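Local coordinates for protein DMATS type aromatic prenyltransferase (Streptomyces coelicolor, PDB 6ZS0) that catalyses the prenylation of tryptophan, probably transferring a dimethylallyl group from its diphosphate to position 5 of the indole ring, at residues 66-71 and 76-81; 303-308 and 339-344; 136-139 and 145-148; 17-22 and 26-31. All blocks are in the same frame, centred on the assembly; numbering follows the deposited sequence.

Contact 1: residues 66-71 and 76-81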
loop_
_atom_site.group_PDB
_atom_site.type_symbol
_atom_site.label_atom_id
_atom_site.label_comp_id
_atom_site.label_asym_id
_atom_site.label_seq_id
_atom_site.Cartn_x
_atom_site.Cartn_y
_atom_site.Cartn_z
ATOM N N PHE A 66 1.287 0.240 7.227
ATOM C CA PHE A 66 2.544 0.994 7.068
ATOM C C PHE A 66 3.385 0.358 5.978
ATOM O O PHE A 66 3.164 -0.813 5.613
ATOM C CB PHE A 66 3.340 1.022 8.362
ATOM C CG PHE A 66 2.584 1.677 9.489
ATOM C CD1 PHE A 66 1.944 0.912 10.455
ATOM C CD2 PHE A 66 2.481 3.057 9.551
ATOM C CE1 PHE A 66 1.249 1.515 11.496
ATOM C CE2 PHE A 66 1.778 3.659 10.584
ATOM C CZ PHE A 66 1.177 2.890 11.564
ATOM N N SER A 67 4.303 1.127 5.438
ATOM C CA SER A 67 5.340 0.556 4.555
ATOM C C SER A 67 6.661 1.277 4.777
ATOM O O SER A 67 6.656 2.468 5.104
ATOM C CB SER A 67 4.903 0.556 3.113
ATOM O OG SER A 67 4.777 1.862 2.566
ATOM N N LEU A 68 7.749 0.553 4.547
ATOM C CA LEU A 68 9.110 1.123 4.469
ATOM C C LEU A 68 9.696 0.746 3.129
ATOM O O LEU A 68 9.741 -0.469 2.818
ATOM C CB LEU A 68 9.974 0.585 5.599
ATOM C CG LEU A 68 9.621 1.099 6.988
ATOM C CD1 LEU A 68 10.460 0.416 8.050
ATOM C CD2 LEU A 68 9.787 2.600 7.077
ATOM N N SER A 69 10.135 1.749 2.363
ATOM C CA SER A 69 10.756 1.604 1.022
ATOM C C SER A 69 12.249 1.918 1.115
ATOM O O SER A 69 12.601 3.063 1.497
ATOM C CB SER A 69 10.106 2.474 0.006
ATOM O OG SER A 69 8.728 2.202 -0.099
ATOM N N PHE A 70 13.066 0.962 0.690
ATOM C CA PHE A 70 14.544 0.975 0.774
ATOM C C PHE A 70 15.112 1.236 -0.627
ATOM O O PHE A 70 14.860 0.457 -1.528
ATOM C CB PHE A 70 14.982 -0.339 1.423
ATOM C CG PHE A 70 14.433 -0.577 2.815
ATOM C CD1 PHE A 70 13.276 -1.319 3.016
ATOM C CD2 PHE A 70 15.067 -0.034 3.933
ATOM C CE1 PHE A 70 12.781 -1.541 4.294
ATOM C CE2 PHE A 70 14.561 -0.258 5.208
ATOM C CZ PHE A 70 13.419 -1.005 5.385
ATOM N N ARG A 71 15.924 2.296 -0.782
ATOM C CA ARG A 71 16.641 2.678 -2.036
ATOM C C ARG A 71 18.133 2.703 -1.692
ATOM O O ARG A 71 18.487 3.142 -0.601
ATOM C CB ARG A 71 16.123 4.031 -2.543
ATOM C CG ARG A 71 16.590 4.416 -3.942
ATOM N N PRO A 76 15.569 5.183 4.677
ATOM C CA PRO A 76 14.315 4.468 4.476
ATOM C C PRO A 76 13.164 5.480 4.305
ATOM O O PRO A 76 13.225 6.547 4.962
ATOM C CB PRO A 76 14.129 3.637 5.753
ATOM C CG PRO A 76 15.480 3.626 6.425
ATOM C CD PRO A 76 16.231 4.854 5.950
ATOM N N ALA A 77 12.246 5.247 3.365
ATOM C CA ALA A 77 11.061 6.107 3.135
ATOM C C ALA A 77 9.828 5.445 3.748
ATOM O O ALA A 77 9.475 4.327 3.339
ATOM C CB ALA A 77 10.853 6.351 1.686
ATOM N N MET A 78 9.163 6.140 4.656
ATOM C CA MET A 78 8.011 5.554 5.364
ATOM C C MET A 78 6.729 6.073 4.749
ATOM O O MET A 78 6.649 7.281 4.454
ATOM C CB MET A 78 8.068 5.898 6.837
ATOM C CG MET A 78 6.918 5.379 7.601
ATOM S SD MET A 78 7.168 5.765 9.322
ATOM C CE MET A 78 5.541 5.368 9.980
ATOM N N ARG A 79 5.770 5.178 4.566
ATOM C CA ARG A 79 4.396 5.576 4.202
ATOM C C ARG A 79 3.406 5.027 5.211
ATOM O O ARG A 79 3.650 3.977 5.828
ATOM C CB ARG A 79 4.017 5.091 2.808
ATOM C CG ARG A 79 4.849 5.705 1.707
ATOM C CD ARG A 79 4.552 5.042 0.383
ATOM N NE ARG A 79 5.139 5.826 -0.687
ATOM C CZ ARG A 79 6.441 5.869 -0.964
ATOM N NH1 ARG A 79 7.307 5.158 -0.253
ATOM N NH2 ARG A 79 6.873 6.626 -1.960
ATOM N N VAL A 80 2.264 5.704 5.300
ATOM C CA VAL A 80 1.088 5.175 6.030
ATOM C C VAL A 80 -0.106 5.231 5.091
ATOM O O VAL A 80 -0.305 6.275 4.425
ATOM C CB VAL A 80 0.789 5.920 7.330
ATOM C CG1 VAL A 80 0.538 7.397 7.091
ATOM C CG2 VAL A 80 -0.367 5.273 8.072
ATOM N N LEU A 81 -0.805 4.113 4.996
ATOM C CA LEU A 81 -2.004 3.944 4.168
ATOM C C LEU A 81 -3.207 3.956 5.102
ATOM O O LEU A 81 -3.191 3.247 6.137
ATOM C CB LEU A 81 -1.933 2.624 3.413
ATOM C CG LEU A 81 -3.138 2.322 2.512
ATOM C CD1 LEU A 81 -3.138 3.225 1.293
ATOM C CD2 LEU A 81 -3.111 0.873 2.111
HETATM O O HOH W 1 7.287 3.148 1.889
#
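Residues 66-70 and 77-81 run antiparallel at 157°, with their axes 4.7 Å apart at the closest point. They form a beta hairpin in the closed barrel of the ABBA fold. S67 and R79 make a hydrogen-bonded pair, with S67 N to R79 O at 2.9 Å. S69 and A77 make the next such pair.

F66, L68, M78 and V80 share the face turned to the outer helices. The F66 ring lies alongside both M78 and V80. Its CE2 comes 3.7 Å from V80 CG2, and its CD2 meets M78 CE. M78 reaches that far because CG is anti to the backbone N (chi1 178°) and the chain stays extended. L68 CD2 packs on M78 CB. L17 of helix 6-20 touches F66 and M78 from outside. With an alanine in place of F66, M78 CE and V80 CG2 would probably lose their common neighbour and a gap would open under that helix. Farther along, F70 CE2 rests against P76 CB at 4.0 Å.

S67, S69, A77 and R79 face the barrel interior, which holds the active site in this fold. S67 OG sits close over the start of the R79 chain, 3.3 Å from R79 CB. In the conformer described, S69 OG bonds to T340 OG1 and to a water. That same water gives a proton to A77 O and is hydrogen-bonded to S67 OG. It accepts a bond from R79 NH1 at 2.9 Å, lying at the edge of the guanidinium and in its plane.

Contact 2: residues 303-308 and 339-344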
loop_
_atom_site.group_PDB
_atom_site.type_symbol
_atom_site.label_atom_id
_atom_site.label_comp_id
_atom_site.label_asym_id
_atom_site.label_seq_id
_atom_site.Cartn_x
_atom_site.Cartn_y
_atom_site.Cartn_z
ATOM N N SER A 303 18.904 -4.263 8.779
ATOM C CA SER A 303 18.755 -4.070 10.247
ATOM C C SER A 303 17.588 -3.110 10.561
ATOM O O SER A 303 16.904 -3.329 11.567
ATOM C CB SER A 303 20.061 -3.613 10.883
ATOM O OG SER A 303 20.395 -2.305 10.469
ATOM N N VAL A 304 17.330 -2.104 9.726
ATOM C CA VAL A 304 16.199 -1.162 9.968
ATOM C C VAL A 304 14.886 -1.953 9.915
ATOM O O VAL A 304 14.027 -1.703 10.748
ATOM C CB VAL A 304 16.196 0.036 8.996
ATOM C CG1 VAL A 304 14.870 0.776 8.981
ATOM C CG2 VAL A 304 17.306 1.022 9.316
ATOM N N LEU A 305 14.744 -2.903 8.995
ATOM C CA LEU A 305 13.480 -3.680 8.888
ATOM C C LEU A 305 13.295 -4.554 10.133
ATOM O O LEU A 305 12.154 -4.681 10.580
ATOM C CB LEU A 305 13.472 -4.509 7.611
ATOM C CG LEU A 305 12.183 -5.299 7.363
ATOM C CD1 LEU A 305 10.965 -4.388 7.160
ATOM C CD2 LEU A 305 12.352 -6.209 6.162
ATOM N N HIS A 306 14.378 -5.096 10.705
ATOM C CA HIS A 306 14.300 -5.863 11.982
ATOM C C HIS A 306 13.795 -4.957 13.109
ATOM O O HIS A 306 12.918 -5.392 13.875
ATOM C CB HIS A 306 15.647 -6.501 12.345
ATOM C CG HIS A 306 16.047 -7.599 11.432
ATOM N ND1 HIS A 306 16.321 -7.383 10.106
ATOM C CD2 HIS A 306 16.243 -8.917 11.648
ATOM C CE1 HIS A 306 16.650 -8.516 9.534
ATOM N NE2 HIS A 306 16.632 -9.474 10.464
ATOM N N ARG A 307 14.297 -3.731 13.197
ATOM C CA ARG A 307 13.832 -2.761 14.215
ATOM C C ARG A 307 12.380 -2.361 13.926
ATOM O O ARG A 307 11.635 -2.151 14.894
ATOM C CB ARG A 307 14.737 -1.533 14.251
ATOM C CG ARG A 307 16.140 -1.865 14.736
ATOM C CD ARG A 307 16.978 -0.631 15.001
ATOM N NE ARG A 307 17.966 -0.431 13.947
ATOM C CZ ARG A 307 18.089 0.662 13.188
ATOM N NH1 ARG A 307 17.279 1.708 13.344
ATOM N NH2 ARG A 307 19.041 0.699 12.272
ATOM N N ALA A 308 12.005 -2.258 12.646
ATOM C CA ALA A 308 10.637 -1.855 12.239
ATOM C C ALA A 308 9.634 -2.872 12.782
ATOM O O ALA A 308 8.615 -2.467 13.313
ATOM C CB ALA A 308 10.563 -1.735 10.744
ATOM N N VAL A 339 13.135 -1.584 -2.793
ATOM C CA VAL A 339 12.486 -2.769 -2.152
ATOM C C VAL A 339 11.555 -2.253 -1.064
ATOM O O VAL A 339 11.989 -1.439 -0.232
ATOM C CB VAL A 339 13.514 -3.751 -1.587
ATOM C CG1 VAL A 339 12.853 -4.835 -0.764
ATOM C CG2 VAL A 339 14.341 -4.352 -2.704
ATOM N N THR A 340 10.316 -2.699 -1.047
ATOM C CA THR A 340 9.316 -2.167 -0.098
ATOM C C THR A 340 8.734 -3.319 0.712
ATOM O O THR A 340 8.418 -4.334 0.123
ATOM C CB THR A 340 8.230 -1.359 -0.810
ATOM O OG1 THR A 340 8.836 -0.315 -1.580
ATOM C CG2 THR A 340 7.272 -0.716 0.163
ATOM N N ALA A 341 8.637 -3.129 2.032
ATOM C CA ALA A 341 7.965 -4.046 2.970
ATOM C C ALA A 341 6.696 -3.363 3.426
ATOM O O ALA A 341 6.777 -2.263 3.920
ATOM C CB ALA A 341 8.865 -4.400 4.136
ATOM N N TYR A 342 5.556 -4.032 3.216
ATOM C CA TYR A 342 4.236 -3.584 3.706
ATOM C C TYR A 342 4.014 -4.240 5.056
ATOM O O TYR A 342 4.064 -5.489 5.132
ATOM C CB TYR A 342 3.152 -3.886 2.662
ATOM C CG TYR A 342 3.372 -3.063 1.431
ATOM C CD1 TYR A 342 4.295 -3.459 0.475
ATOM C CD2 TYR A 342 2.806 -1.816 1.297
ATOM C CE1 TYR A 342 4.585 -2.674 -0.626
ATOM C CE2 TYR A 342 3.090 -1.012 0.209
ATOM C CZ TYR A 342 3.995 -1.431 -0.745
ATOM O OH TYR A 342 4.283 -0.623 -1.815
ATOM N N LEU A 343 3.760 -3.426 6.073
ATOM C CA LEU A 343 3.741 -3.848 7.488
ATOM C C LEU A 343 2.339 -3.682 8.069
ATOM O O LEU A 343 1.787 -2.554 8.048
ATOM C CB LEU A 343 4.766 -3.035 8.273
ATOM C CG LEU A 343 6.187 -3.094 7.705
ATOM C CD1 LEU A 343 7.133 -2.155 8.460
ATOM C CD2 LEU A 343 6.728 -4.507 7.680
ATOM N N SER A 344 1.816 -4.773 8.600
ATOM C CA SER A 344 0.455 -4.860 9.149
ATOM C C SER A 344 0.405 -4.186 10.520
ATOM O O SER A 344 1.260 -4.460 11.350
ATOM C CB SER A 344 0.034 -6.317 9.236
ATOM O OG SER A 344 -0.047 -6.900 7.933
#
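L305 meets A341 and L343 through one methyl group, and A308 adds a second touch on L343. The whole contact is apolar. L305 CD1 sits 3.7 Å from A341 CB. The same methyl is 4.3 Å from L343 CD2, so it reaches both strand residues. CG of L305 is anti to the backbone N (chi1 -177°), and this carries the end of the side chain to the strand although its CB does not point there. A308 CB points at the strand and lies 4.1 Å from L343 CD1. The two methyls of L343 thus divide the work: CD2 goes to L305 and CD1 to A308. A341 and A308 each offer a single CB methyl, and a leucine branch from the other segment packs on it.

The backbones stay well apart. Helix 303-308 and strand 339-344 run in nearly the same direction, at 8°, with axes 11.1 Å apart. Backbone bonds stay within each element or go to neighbouring strands. Within the helix, A308 N bonds to V304 O at 2.8 Å. On the strand, A341 pairs with L68 of the neighbouring strand.

Other apolar groups extend the layer. L288 and A291 of helix 284-297 touch L305, and L17 of helix 6-20 touches A308. I324 of the adjoining strand touches L343. T340 and Y342 alternate with these residues along the strand and lie away from the helix. This is helix-on-strand packing of the outer layer of an ABBA barrel, where helices surround a closed antiparallel sheet.

Contact 3: residues 136-139 and 145-148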
loop_
_atom_site.group_PDB
_atom_site.type_symbol
_atom_site.label_atom_id
_atom_site.label_comp_id
_atom_site.label_asym_id
_atom_site.label_seq_id
_atom_site.Cartn_x
_atom_site.Cartn_y
_atom_site.Cartn_z
ATOM N N CYS A 136 -5.980 6.656 1.110
ATOM C CA CYS A 136 -4.932 7.677 1.022
ATOM C C CYS A 136 -3.638 7.096 1.580
ATOM O O CYS A 136 -3.668 6.520 2.671
ATOM C CB CYS A 136 -5.379 8.920 1.764
ATOM S SG CYS A 136 -4.209 10.277 1.576
ATOM N N ALA A 137 -2.530 7.235 0.839
ATOM C CA ALA A 137 -1.193 6.923 1.377
ATOM C C ALA A 137 -0.427 8.235 1.535
ATOM O O ALA A 137 -0.417 9.053 0.609
ATOM C CB ALA A 137 -0.454 5.993 0.479
ATOM N N LEU A 138 0.172 8.392 2.682
ATOM C CA LEU A 138 1.000 9.562 3.016
ATOM C C LEU A 138 2.466 9.122 3.076
ATOM O O LEU A 138 2.776 8.223 3.847
ATOM C CB LEU A 138 0.504 10.112 4.347
ATOM C CG LEU A 138 -0.942 10.616 4.290
ATOM C CD1 LEU A 138 -1.567 10.731 5.655
ATOM C CD2 LEU A 138 -0.999 11.932 3.551
ATOM N N GLU A 139 3.317 9.724 2.252
ATOM C CA GLU A 139 4.780 9.529 2.346
ATOM C C GLU A 139 5.291 10.510 3.395
ATOM O O GLU A 139 5.134 11.748 3.195
ATOM C CB GLU A 139 5.488 9.773 1.027
ATOM C CG GLU A 139 6.965 9.363 1.124
ATOM C CD GLU A 139 7.874 9.834 0.009
ATOM O OE1 GLU A 139 7.367 10.508 -0.921
ATOM O OE2 GLU A 139 9.109 9.547 0.091
ATOM N N VAL A 145 5.860 18.058 5.345
ATOM C CA VAL A 145 4.936 18.164 4.174
ATOM C C VAL A 145 4.972 16.824 3.457
ATOM O O VAL A 145 5.977 16.490 2.826
ATOM C CB VAL A 145 5.290 19.323 3.225
ATOM C CG1 VAL A 145 4.300 19.421 2.069
ATOM C CG2 VAL A 145 5.351 20.651 3.956
ATOM N N PRO A 146 3.909 15.992 3.556
ATOM C CA PRO A 146 3.986 14.639 3.024
ATOM C C PRO A 146 3.688 14.574 1.531
ATOM O O PRO A 146 3.125 15.502 0.988
ATOM C CB PRO A 146 2.901 13.924 3.829
ATOM C CG PRO A 146 1.830 14.960 3.942
ATOM C CD PRO A 146 2.581 16.279 4.119
ATOM N N GLY A 147 4.076 13.472 0.902
ATOM C CA GLY A 147 3.557 13.119 -0.424
ATOM C C GLY A 147 2.190 12.505 -0.223
ATOM O O GLY A 147 2.029 11.805 0.786
ATOM N N VAL A 148 1.242 12.813 -1.084
ATOM C CA VAL A 148 -0.143 12.284 -0.979
ATOM C C VAL A 148 -0.463 11.452 -2.221
ATOM O O VAL A 148 -0.309 11.942 -3.332
ATOM C CB VAL A 148 -1.149 13.419 -0.765
ATOM C CG1 VAL A 148 -2.583 12.925 -0.773
ATOM C CG2 VAL A 148 -0.848 14.176 0.523
#
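E139 and G147 are joined by two backbone hydrogen bonds, as an antiparallel hydrogen-bonded pair. E139 N gives its proton to G147 O at 2.9 Å, with an N-H...O angle of 158°. The return bond, from G147 N to E139 O, is longer at 3.1 Å and more bent at 143°. Its donor lies in the carbonyl plane, on a lone pair of E139 O. L138 CA adds a CA-H...O contact to G147 O at 3.3 Å. These bonds close the end of a beta hairpin between strands 135-139 and 147-152 of the barrel.

The E139 side chain leaves with CG anti to the backbone N (chi1 -172°) and stays extended. Its CB passes 4.0 Å from G147 N, alongside a residue with no side chain. The carboxylate oxygen OE1 makes a salt bridge with R141, just beyond the strand. R79 and A77 of the next strand also touch E139.

The other face of the hairpin is apolar. L138 and V148 lie side by side and point the same way, with L138 CD2 3.8 Å from V148 CG2. The same methyl touches the proline ring, at 4.2 Å from P146 CG. P146 CB sits close to E139 O, at 3.2 Å. Outside, M105 of helix 91-109 and V34 of helix 25-39 cover L138, while Y31 and W109 touch P146. The chemistry therefore splits by face: the charged E139 end is answered by an arginine near the turn, and the methyls of L138 and V148 are buried against each other, with helices 91-109 and 25-39 over L138.

Contact 4: residues 17-22 and 26-31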
loop_
_atom_site.group_PDB
_atom_site.type_symbol
_atom_site.label_atom_id
_atom_site.label_comp_id
_atom_site.label_asym_id
_atom_site.label_seq_id
_atom_site.Cartn_x
_atom_site.Cartn_y
_atom_site.Cartn_z
ATOM N N LEU A 17 7.748 3.616 14.441
ATOM C CA LEU A 17 8.257 3.318 13.089
ATOM C C LEU A 17 8.929 4.559 12.504
ATOM O O LEU A 17 9.977 4.401 11.897
ATOM C CB LEU A 17 7.110 2.857 12.186
ATOM C CG LEU A 17 6.634 1.433 12.362
ATOM C CD1 LEU A 17 5.344 1.239 11.570
ATOM C CD2 LEU A 17 7.703 0.432 11.924
ATOM N N GLY A 18 8.344 5.743 12.681
ATOM C CA GLY A 18 8.904 7.015 12.174
ATOM C C GLY A 18 10.307 7.230 12.723
ATOM O O GLY A 18 11.197 7.617 11.950
ATOM N N SER A 19 10.516 6.924 13.994
ATOM C CA SER A 19 11.838 7.093 14.652
ATOM C C SER A 19 12.828 6.094 14.066
ATOM O O SER A 19 13.974 6.503 13.736
ATOM C CB SER A 19 11.738 6.959 16.123
ATOM O OG SER A 19 10.758 7.843 16.618
ATOM N N VAL A 20 12.406 4.845 13.895
ATOM C CA VAL A 20 13.235 3.798 13.243
ATOM C C VAL A 20 13.649 4.298 11.850
ATOM O O VAL A 20 14.784 4.045 11.466
ATOM C CB VAL A 20 12.499 2.440 13.186
ATOM C CG1 VAL A 20 13.220 1.434 12.286
ATOM C CG2 VAL A 20 12.325 1.861 14.584
ATOM N N ALA A 21 12.766 4.993 11.129
ATOM C CA ALA A 21 13.002 5.500 9.757
ATOM C C ALA A 21 13.852 6.786 9.774
ATOM O O ALA A 21 14.131 7.320 8.681
ATOM C CB ALA A 21 11.683 5.717 9.053
ATOM N N GLY A 22 14.222 7.272 10.956
ATOM C CA GLY A 22 15.099 8.447 11.135
ATOM C C GLY A 22 14.368 9.786 11.129
ATOM O O GLY A 22 15.064 10.822 11.100
ATOM N N ALA A 26 9.828 16.180 15.804
ATOM C CA ALA A 26 8.924 17.242 15.282
ATOM C C ALA A 26 8.065 16.669 14.142
ATOM O O ALA A 26 6.847 16.754 14.228
ATOM C CB ALA A 26 9.719 18.439 14.830
ATOM N N ASP A 27 8.704 16.046 13.152
ATOM C CA ASP A 27 8.036 15.423 11.979
ATOM C C ASP A 27 7.131 14.280 12.437
ATOM O O ASP A 27 6.012 14.164 11.912
ATOM C CB ASP A 27 9.050 14.945 10.949
ATOM C CG ASP A 27 9.691 16.082 10.172
ATOM O OD1 ASP A 27 10.627 15.800 9.471
ATOM O OD2 ASP A 27 9.183 17.247 10.257
ATOM N N VAL A 28 7.572 13.478 13.389
ATOM C CA VAL A 28 6.764 12.338 13.895
ATOM C C VAL A 28 5.497 12.900 14.552
ATOM O O VAL A 28 4.412 12.340 14.321
ATOM C CB VAL A 28 7.598 11.472 14.847
ATOM C CG1 VAL A 28 6.749 10.685 15.811
ATOM C CG2 VAL A 28 8.519 10.561 14.059
ATOM N N GLU A 29 5.636 13.961 15.350
ATOM C CA GLU A 29 4.481 14.619 16.006
ATOM C C GLU A 29 3.535 15.160 14.928
ATOM O O GLU A 29 2.341 14.918 15.039
ATOM C CB GLU A 29 4.943 15.696 16.989
ATOM C CG GLU A 29 5.040 15.169 18.408
ATOM C CD GLU A 29 3.694 14.908 19.071
ATOM N N THR A 30 4.057 15.823 13.906
ATOM C CA THR A 30 3.237 16.362 12.792
ATOM C C THR A 30 2.421 15.212 12.187
ATOM O O THR A 30 1.222 15.359 12.022
ATOM C CB THR A 30 4.106 17.098 11.776
ATOM O OG1 THR A 30 4.610 18.202 12.532
ATOM C CG2 THR A 30 3.348 17.567 10.550
ATOM N N TYR A 31 3.071 14.093 11.889
ATOM C CA TYR A 31 2.444 13.003 11.092
ATOM C C TYR A 31 1.477 12.182 11.942
ATOM O O TYR A 31 0.468 11.708 11.411
ATOM C CB TYR A 31 3.545 12.183 10.411
ATOM C CG TYR A 31 4.240 12.906 9.285
ATOM C CD1 TYR A 31 3.511 13.644 8.368
ATOM C CD2 TYR A 31 5.619 12.860 9.130
ATOM C CE1 TYR A 31 4.111 14.271 7.299
ATOM C CE2 TYR A 31 6.242 13.500 8.069
ATOM C CZ TYR A 31 5.488 14.224 7.164
ATOM O OH TYR A 31 6.046 14.832 6.091
#
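The flat group that meets the other segment is the peptide unit joining G18 to S19, and V28 lies over one of its faces. The methyl CG2 of V28 stands almost directly above the carbonyl carbon, 4.0 Å from G18 C. It is equally 4.0 Å from G18 CA and 4.1 Å from S19 N, so it sits over G18 C, displaced slightly toward G18 CA. Neither segment brings an aromatic ring or a carboxylate into the contact. CG2 of V28 is anti to its own carbonyl carbon, with CG1 anti to the backbone N (chi1 156°). That rotation turns CG2 to the peptide.

The close approach depends on the missing side chain at G18. A CB built there would point at V28 and stand 2.9 Å from its CG2, which is a clash. S19 adds a looser touch, with OG 4.4 Å from V28 CG2. That hydroxyl is bonded to R15 O, one turn back in its own helix. L23, in the linker, and R15 also touch V28.

The two segments belong to consecutive helices, 6-20 and 25-39, linked by a short turn outside the barrel of the ABBA fold. Helix 6-20 ends in a Schellman motif. G22 has a positive phi of 86°, and its N bonds to S19 O at 2.9 Å. A21 N bonds to L17 O. Helix 6-20 turns L17 and the following A21 to the barrel strand 64-70, touching F66 and L68. In helix 25-39, Y31 OH is hydrogen-bonded to R141 O, and D27 OD1 accepts a bond from G143 N.

How the contacts relate
From the N terminus, contact 4 comes first and closes the short turn between helices 6-20 and 25-39. Contact 1 then closes a tight hairpin, and contact 3 closes another. Contact 2 is the last and longest, spanning 30 residues that include the whole of strand 324-332. The four follow in series; none nests or crosses. Contacts 1 and 3 meet in the sheet, where V80 O lies 2.8 Å from L138 N. Strand 338-344 of contact 2 pairs with strand 64-70 of contact 1 and so closes the barrel. L17 of contact 4 packs on F66 and A308, tying helix 6-20 to contacts 1 and 2. Y31 reaches V145 and P146 of contact 3.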